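Local coordinates for protein 2-keto acid:ferredoxin oxidoreductase subunit alpha (Pyrococcus furiosus, PDB 1YD7) that probably forms part of a heterotetrameric enzyme that oxidises 2-oxoglutarate to succinyl-CoA and carbon dioxide, passing the electrons to ferredoxin, at residues P14-G18 against E19-I23; A75-A78 against A79-A83; L183-D186 against A187-H191. All blocks are in the same frame, centred on the assembly; numbering follows the deposited sequence.

Overall arrangement
Following the chain from the N terminus, the three contacts come in series; each is local, so none nests in or crosses another and none closes a long loop. Contact 1 turns the N-terminal segment into strand 19-24 at the surface. Contact 2 is the middle of helix 73-85, which packs against the parallel sheet; its centre lies about 30 Å from that of contact 1, across the chain's centre. Contact 3 caps the short helix 187-191 where strand 180-185 leaves the same sheet. Helix 187-191 then leads to strand 193-198, the antiparallel partner of strand 19-24, and so links the parallel sheet back to contact 1, whose centre is about 20 Å away.

Contact 1 (P14-G18 against E19-I23); sequences PFPVG and EPDFI
Two side-chain torsions bring Glu19 and Asp21 up to Pro16. In Asp21 the carboxylate carbon CG lies roughly opposite the backbone N (chi1 -152°), which swings the acid back toward the preceding turn. In Glu19, CG sits between the backbone N and the carbonyl carbon (chi1 61°), and the extended chain beyond it takes the carboxylate to the CB corner of the proline. Neither acid makes a hydrogen bond to the loop. Asp21 OD2 comes to 3.9 Å from Pro16 CG and 4.2 Å from Pro16 CD, so the carboxylate oxygen approaches the CG-CD edge of the ring, and the two side chains cross obliquely. Glu19 meets the ring at another carbon, with OE2 4.1 Å from Pro16 CB. These approaches to the proline carbons are loose van der Waals contacts at an exposed turn.

The oxygens of Asp21 divide their work. OD1 accepts from the next residue in the strand, Phe22 N, which meets it at 3.0 Å on its anti side and somewhat out of the carboxylate plane, while OD2 forms a salt bridge with Arg31 of helix 25-36. Because Pro16 also touches Arg31, proline, aspartate and arginine form one small cluster, and the charge of Asp21 is likely to be largely balanced there. The buried Phe15 sets its ring edge-to-face with Tyr59 and touches Ile34.

The backbone explains the turn itself. Gly18 has a positive phi (75°), a conformation that favours glycine. Gly18 and Glu19 both face Ile198 on strand 193-198 and share backbone hydrogen bonding with it, and this pairing of two residues against one is a G1 beta bulge, here opening the antiparallel ladder of strands 19-24 and 193-198.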
# COMPACT_ATOMS: atom_id res chain seq x y z
N PRO A 14 -8.12 0.09 -14.21
CA PRO A 14 -7.78 -1.15 -14.90
C PRO A 14 -8.37 -2.41 -14.27
O PRO A 14 -8.12 -3.51 -14.74
CB PRO A 14 -6.25 -1.18 -14.80
CG PRO A 14 -5.97 -0.48 -13.51
CD PRO A 14 -7.07 0.50 -13.25
N PHE A 15 -9.14 -2.23 -13.21
CA PHE A 15 -9.85 -3.31 -12.55
C PHE A 15 -11.29 -2.87 -12.33
O PHE A 15 -11.57 -1.67 -12.33
CB PHE A 15 -9.20 -3.68 -11.21
CG PHE A 15 -8.82 -2.50 -10.37
CD1 PHE A 15 -9.76 -1.85 -9.58
CD2 PHE A 15 -7.50 -2.06 -10.34
CE1 PHE A 15 -9.39 -0.76 -8.80
CE2 PHE A 15 -7.12 -0.96 -9.56
CZ PHE A 15 -8.06 -0.31 -8.79
N PRO A 16 -12.21 -3.84 -12.16
CA PRO A 16 -13.62 -3.50 -11.92
C PRO A 16 -13.85 -2.74 -10.61
O PRO A 16 -13.29 -3.11 -9.56
CB PRO A 16 -14.32 -4.88 -11.90
CG PRO A 16 -13.38 -5.81 -12.57
CD PRO A 16 -12.01 -5.30 -12.22
N VAL A 17 -14.68 -1.71 -10.69
CA VAL A 17 -15.00 -0.86 -9.55
C VAL A 17 -16.51 -0.62 -9.52
O VAL A 17 -17.17 -0.71 -10.55
CB VAL A 17 -14.26 0.52 -9.62
CG1 VAL A 17 -12.76 0.32 -9.65
CG2 VAL A 17 -14.73 1.34 -10.82
N GLY A 18 -17.05 -0.26 -8.37
CA GLY A 18 -18.47 0.03 -8.27
C GLY A 18 -19.30 -1.26 -8.32
O GLY A 18 -20.44 -1.25 -8.79
N GLU A 19 -18.71 -2.36 -7.83
CA GLU A 19 -19.40 -3.65 -7.77
C GLU A 19 -18.54 -4.66 -7.00
O GLU A 19 -17.36 -4.39 -6.73
CB GLU A 19 -19.71 -4.16 -9.18
CG GLU A 19 -18.49 -4.39 -10.04
CD GLU A 19 -18.84 -4.87 -11.42
OE1 GLU A 19 -19.58 -5.88 -11.55
OE2 GLU A 19 -18.36 -4.23 -12.39
N PRO A 20 -19.14 -5.80 -6.58
CA PRO A 20 -18.38 -6.80 -5.86
C PRO A 20 -17.45 -7.60 -6.75
O PRO A 20 -17.61 -7.67 -7.95
CB PRO A 20 -19.47 -7.71 -5.23
CG PRO A 20 -20.78 -7.00 -5.45
CD PRO A 20 -20.55 -6.23 -6.72
N ASP A 21 -16.46 -8.19 -6.12
CA ASP A 21 -15.54 -9.04 -6.80
C ASP A 21 -14.94 -9.91 -5.73
O ASP A 21 -14.75 -9.47 -4.59
CB ASP A 21 -14.44 -8.23 -7.49
CG ASP A 21 -13.86 -8.93 -8.71
OD1 ASP A 21 -14.10 -10.16 -8.92
OD2 ASP A 21 -13.21 -8.23 -9.50
N PHE A 22 -14.60 -11.12 -6.13
CA PHE A 22 -14.19 -12.17 -5.23
C PHE A 22 -12.68 -12.19 -5.39
O PHE A 22 -12.17 -12.69 -6.39
CB PHE A 22 -14.87 -13.48 -5.68
CG PHE A 22 -14.64 -14.66 -4.77
CD1 PHE A 22 -14.79 -14.54 -3.39
CD2 PHE A 22 -14.32 -15.91 -5.30
CE1 PHE A 22 -14.59 -15.64 -2.55
CE2 PHE A 22 -14.14 -17.00 -4.48
CZ PHE A 22 -14.28 -16.87 -3.09
N ILE A 23 -11.97 -11.64 -4.40
CA ILE A 23 -10.55 -11.31 -4.59
C ILE A 23 -9.78 -11.68 -3.37
O ILE A 23 -10.36 -11.90 -2.33
CB ILE A 23 -10.33 -9.81 -4.91
CG1 ILE A 23 -10.83 -8.92 -3.77
CG2 ILE A 23 -11.03 -9.42 -6.19
CD1 ILE A 23 -10.58 -7.46 -4.00

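Contact 2 (A75-A78 against A79-A83); sequences ASIA and AAIGA
The peptide units are the flat groups that join Ala75-Ala78 to Ala79-Ala83, for no side chain here carries a ring, an amide or an acid. Peptide planes of successive turns are joined end to end, each carbonyl oxygen of the first turn meeting an N-H of the next, and alkyl groups lie beside the oxygens: the methyl of Ala79 next to Ala75 O, and CG1 of Ile81 next to Ile77 O. The motif is a regular alpha-helix, with i to i+4 hydrogen bonds from Ala79 N to Ala75 O, Ala80 N to Ser76 O, Ile81 N to Ile77 O and Gly82 N to Ala78 O. The bond from Ile81 N to Ile77 O measures 2.9 Å.

Helix 73-85 is the connection between parallel strands 66-69 and 90-95, part of a beta-alpha-beta crossover in the thiamine-diphosphate-binding fold assigned to this family. Ile77 and Ala80 face the sheet, where Ile77 touches Thr92 and Ile118, and the small methyl of Ala80 meets Ala90 and Val116. Ser76 lies on the same side; its OG is hydrogen-bonded to Asp72 O, the residue just before the helix begins, which satisfies the hydroxyl of this buried serine.

Alanine and glycine give the helix a slim profile, and most side-chain contact between its turns is with carbonyl oxygens, as where Ala79 CB lies 3.2 Å from Ala75 O. Only the isoleucine pair adds a contact between apolar side chains. Ile77 sends CG1 opposite its backbone N (chi1 178°), while CG1 of Ile81 lies opposite its own carbonyl carbon (chi1 -67°), which directs that branch back over the previous turn. There Ile81 CG1 sits 3.3 Å from Ile77 O, and beyond it Ile81 CD1 touches Ile77 CG1 at 3.9 Å.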
# COMPACT_ATOMS: atom_id res chain seq x y z
N ALA A 75 16.76 0.82 -0.01
CA ALA A 75 16.57 1.54 -1.26
C ALA A 75 15.11 1.77 -1.62
O ALA A 75 14.73 2.84 -2.08
CB ALA A 75 17.28 0.79 -2.38
N SER A 76 14.27 0.76 -1.40
CA SER A 76 12.86 0.86 -1.74
C SER A 76 12.16 1.90 -0.89
O SER A 76 11.37 2.67 -1.39
CB SER A 76 12.17 -0.51 -1.60
OG SER A 76 12.73 -1.41 -2.54
N ILE A 77 12.45 1.91 0.41
CA ILE A 77 11.88 2.91 1.32
C ILE A 77 12.42 4.31 1.03
O ILE A 77 11.65 5.26 0.97
CB ILE A 77 12.05 2.51 2.85
CG1 ILE A 77 11.49 3.60 3.76
CG2 ILE A 77 13.49 2.31 3.24
CD1 ILE A 77 10.02 3.84 3.57
N ALA A 78 13.74 4.44 0.81
CA ALA A 78 14.35 5.73 0.49
C ALA A 78 13.73 6.31 -0.78
O ALA A 78 13.40 7.49 -0.83
CB ALA A 78 15.88 5.61 0.37
N ALA A 79 13.47 5.43 -1.75
CA ALA A 79 12.84 5.83 -3.00
C ALA A 79 11.42 6.31 -2.83
O ALA A 79 11.01 7.28 -3.49
CB ALA A 79 12.88 4.68 -3.99
N ALA A 80 10.65 5.60 -2.00
CA ALA A 80 9.28 6.04 -1.70
C ALA A 80 9.26 7.38 -0.94
O ALA A 80 8.41 8.23 -1.18
CB ALA A 80 8.54 4.96 -0.91
N ILE A 81 10.22 7.58 -0.04
CA ILE A 81 10.41 8.88 0.67
C ILE A 81 10.68 10.05 -0.29
O ILE A 81 10.02 11.09 -0.20
CB ILE A 81 11.54 8.78 1.78
CG1 ILE A 81 11.09 7.85 2.92
CG2 ILE A 81 11.90 10.17 2.39
CD1 ILE A 81 12.24 7.43 3.86
N GLY A 82 11.61 9.86 -1.24
CA GLY A 82 11.93 10.91 -2.23
C GLY A 82 10.76 11.23 -3.15
O GLY A 82 10.46 12.40 -3.41
N ALA A 83 10.08 10.20 -3.63
CA ALA A 83 8.87 10.39 -4.41
C ALA A 83 7.84 11.17 -3.65
O ALA A 83 7.18 12.03 -4.22
CB ALA A 83 8.28 9.01 -4.82

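Contact 3 (L183-D186 against A187-H191); sequences LLTD and AEVGH
A helix N-cap marks the passage from strand 180-185 into helix 187-191, with Asp186 as the capping residue. Its CG stands between the backbone N and the carbonyl carbon (chi1 55°), so that the carboxylate folds over the first turn. OD1 then accepts from Val189 N at 2.7 Å, in an almost straight bond (174°) nearly in line with its C-O bond. The same residue opens the helical pattern through its backbone, Gly190 N reaching Asp186 O at 3.0 Å. Glu188 CB and Val189 CG2 each lie 3.4 Å from Asp186 OD1, so carbon also lies against the capped oxygen. Replacing Asp186 by an alanine would probably leave Val189 N without its mate and the first turn free to fray.

One residue earlier, Thr185 OG1 rests 3.8 Å from Val189 CB. At the other end His191 ND1 donates to Ala187 O in a short bond, in the ring plane, while NE2 is hydrogen-bonded to Glu51 OE2. Strand 180-185 runs between strands 116-121 and 153-155 of the parallel sheet, with helix 160-177 packed on Leu183, and His191 O accepts from Gln24 NE2 at the end of strand 19-24, in the separate two-stranded ladder.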
# COMPACT_ATOMS: atom_id res chain seq x y z
N LEU A 183 0.96 -0.70 7.25
CA LEU A 183 -0.09 -1.73 7.06
C LEU A 183 0.62 -3.07 7.32
O LEU A 183 1.49 -3.46 6.57
CB LEU A 183 -0.75 -1.69 5.69
CG LEU A 183 -2.02 -2.54 5.57
CD1 LEU A 183 -3.27 -1.82 6.05
CD2 LEU A 183 -2.22 -2.98 4.13
N LEU A 184 0.28 -3.69 8.44
CA LEU A 184 0.94 -4.89 8.90
C LEU A 184 0.05 -6.07 8.52
O LEU A 184 -1.07 -6.18 9.02
CB LEU A 184 1.16 -4.82 10.41
CG LEU A 184 1.75 -6.06 11.10
CD1 LEU A 184 3.09 -6.45 10.50
CD2 LEU A 184 1.89 -5.81 12.59
N THR A 185 0.52 -6.92 7.61
CA THR A 185 -0.28 -8.02 7.10
C THR A 185 0.50 -9.34 7.19
O THR A 185 1.59 -9.39 7.78
CB THR A 185 -0.79 -7.72 5.65
OG1 THR A 185 -1.68 -8.77 5.23
CG2 THR A 185 0.35 -7.62 4.67
N ASP A 186 -0.07 -10.41 6.65
CA ASP A 186 0.63 -11.70 6.55
C ASP A 186 0.19 -12.45 5.29
O ASP A 186 -0.76 -12.05 4.63
CB ASP A 186 0.43 -12.55 7.82
CG ASP A 186 -1.03 -12.76 8.16
OD1 ASP A 186 -1.84 -13.03 7.24
OD2 ASP A 186 -1.38 -12.68 9.35
N ALA A 187 0.89 -13.53 4.98
CA ALA A 187 0.57 -14.36 3.82
C ALA A 187 -0.82 -15.01 3.87
O ALA A 187 -1.40 -15.30 2.81
CB ALA A 187 1.64 -15.44 3.61
N GLU A 188 -1.35 -15.22 5.07
CA GLU A 188 -2.67 -15.82 5.27
C GLU A 188 -3.74 -14.85 4.79
O GLU A 188 -4.53 -15.18 3.90
CB GLU A 188 -2.92 -16.17 6.75
CG GLU A 188 -3.70 -17.46 6.98
CD GLU A 188 -4.67 -17.41 8.17
OE1 GLU A 188 -4.30 -16.84 9.22
OE2 GLU A 188 -5.79 -17.97 8.07
N VAL A 189 -3.72 -13.64 5.34
CA VAL A 189 -4.62 -12.58 4.89
C VAL A 189 -4.46 -12.29 3.40
O VAL A 189 -5.44 -12.12 2.68
CB VAL A 189 -4.42 -11.30 5.70
CG1 VAL A 189 -5.22 -10.16 5.11
CG2 VAL A 189 -4.85 -11.52 7.14
N GLY A 190 -3.22 -12.24 2.93
CA GLY A 190 -2.95 -11.95 1.54
C GLY A 190 -3.56 -12.91 0.55
O GLY A 190 -3.90 -12.51 -0.57
N HIS A 191 -3.72 -14.17 0.97
CA HIS A 191 -4.22 -15.23 0.08
C HIS A 191 -5.64 -15.69 0.37
O HIS A 191 -6.20 -16.43 -0.43
CB HIS A 191 -3.25 -16.40 0.05
CG HIS A 191 -1.90 -16.02 -0.48
ND1 HIS A 191 -0.93 -15.45 0.32
CD2 HIS A 191 -1.37 -16.09 -1.72
CE1 HIS A 191 0.14 -15.20 -0.41
NE2 HIS A 191 -0.10 -15.57 -1.66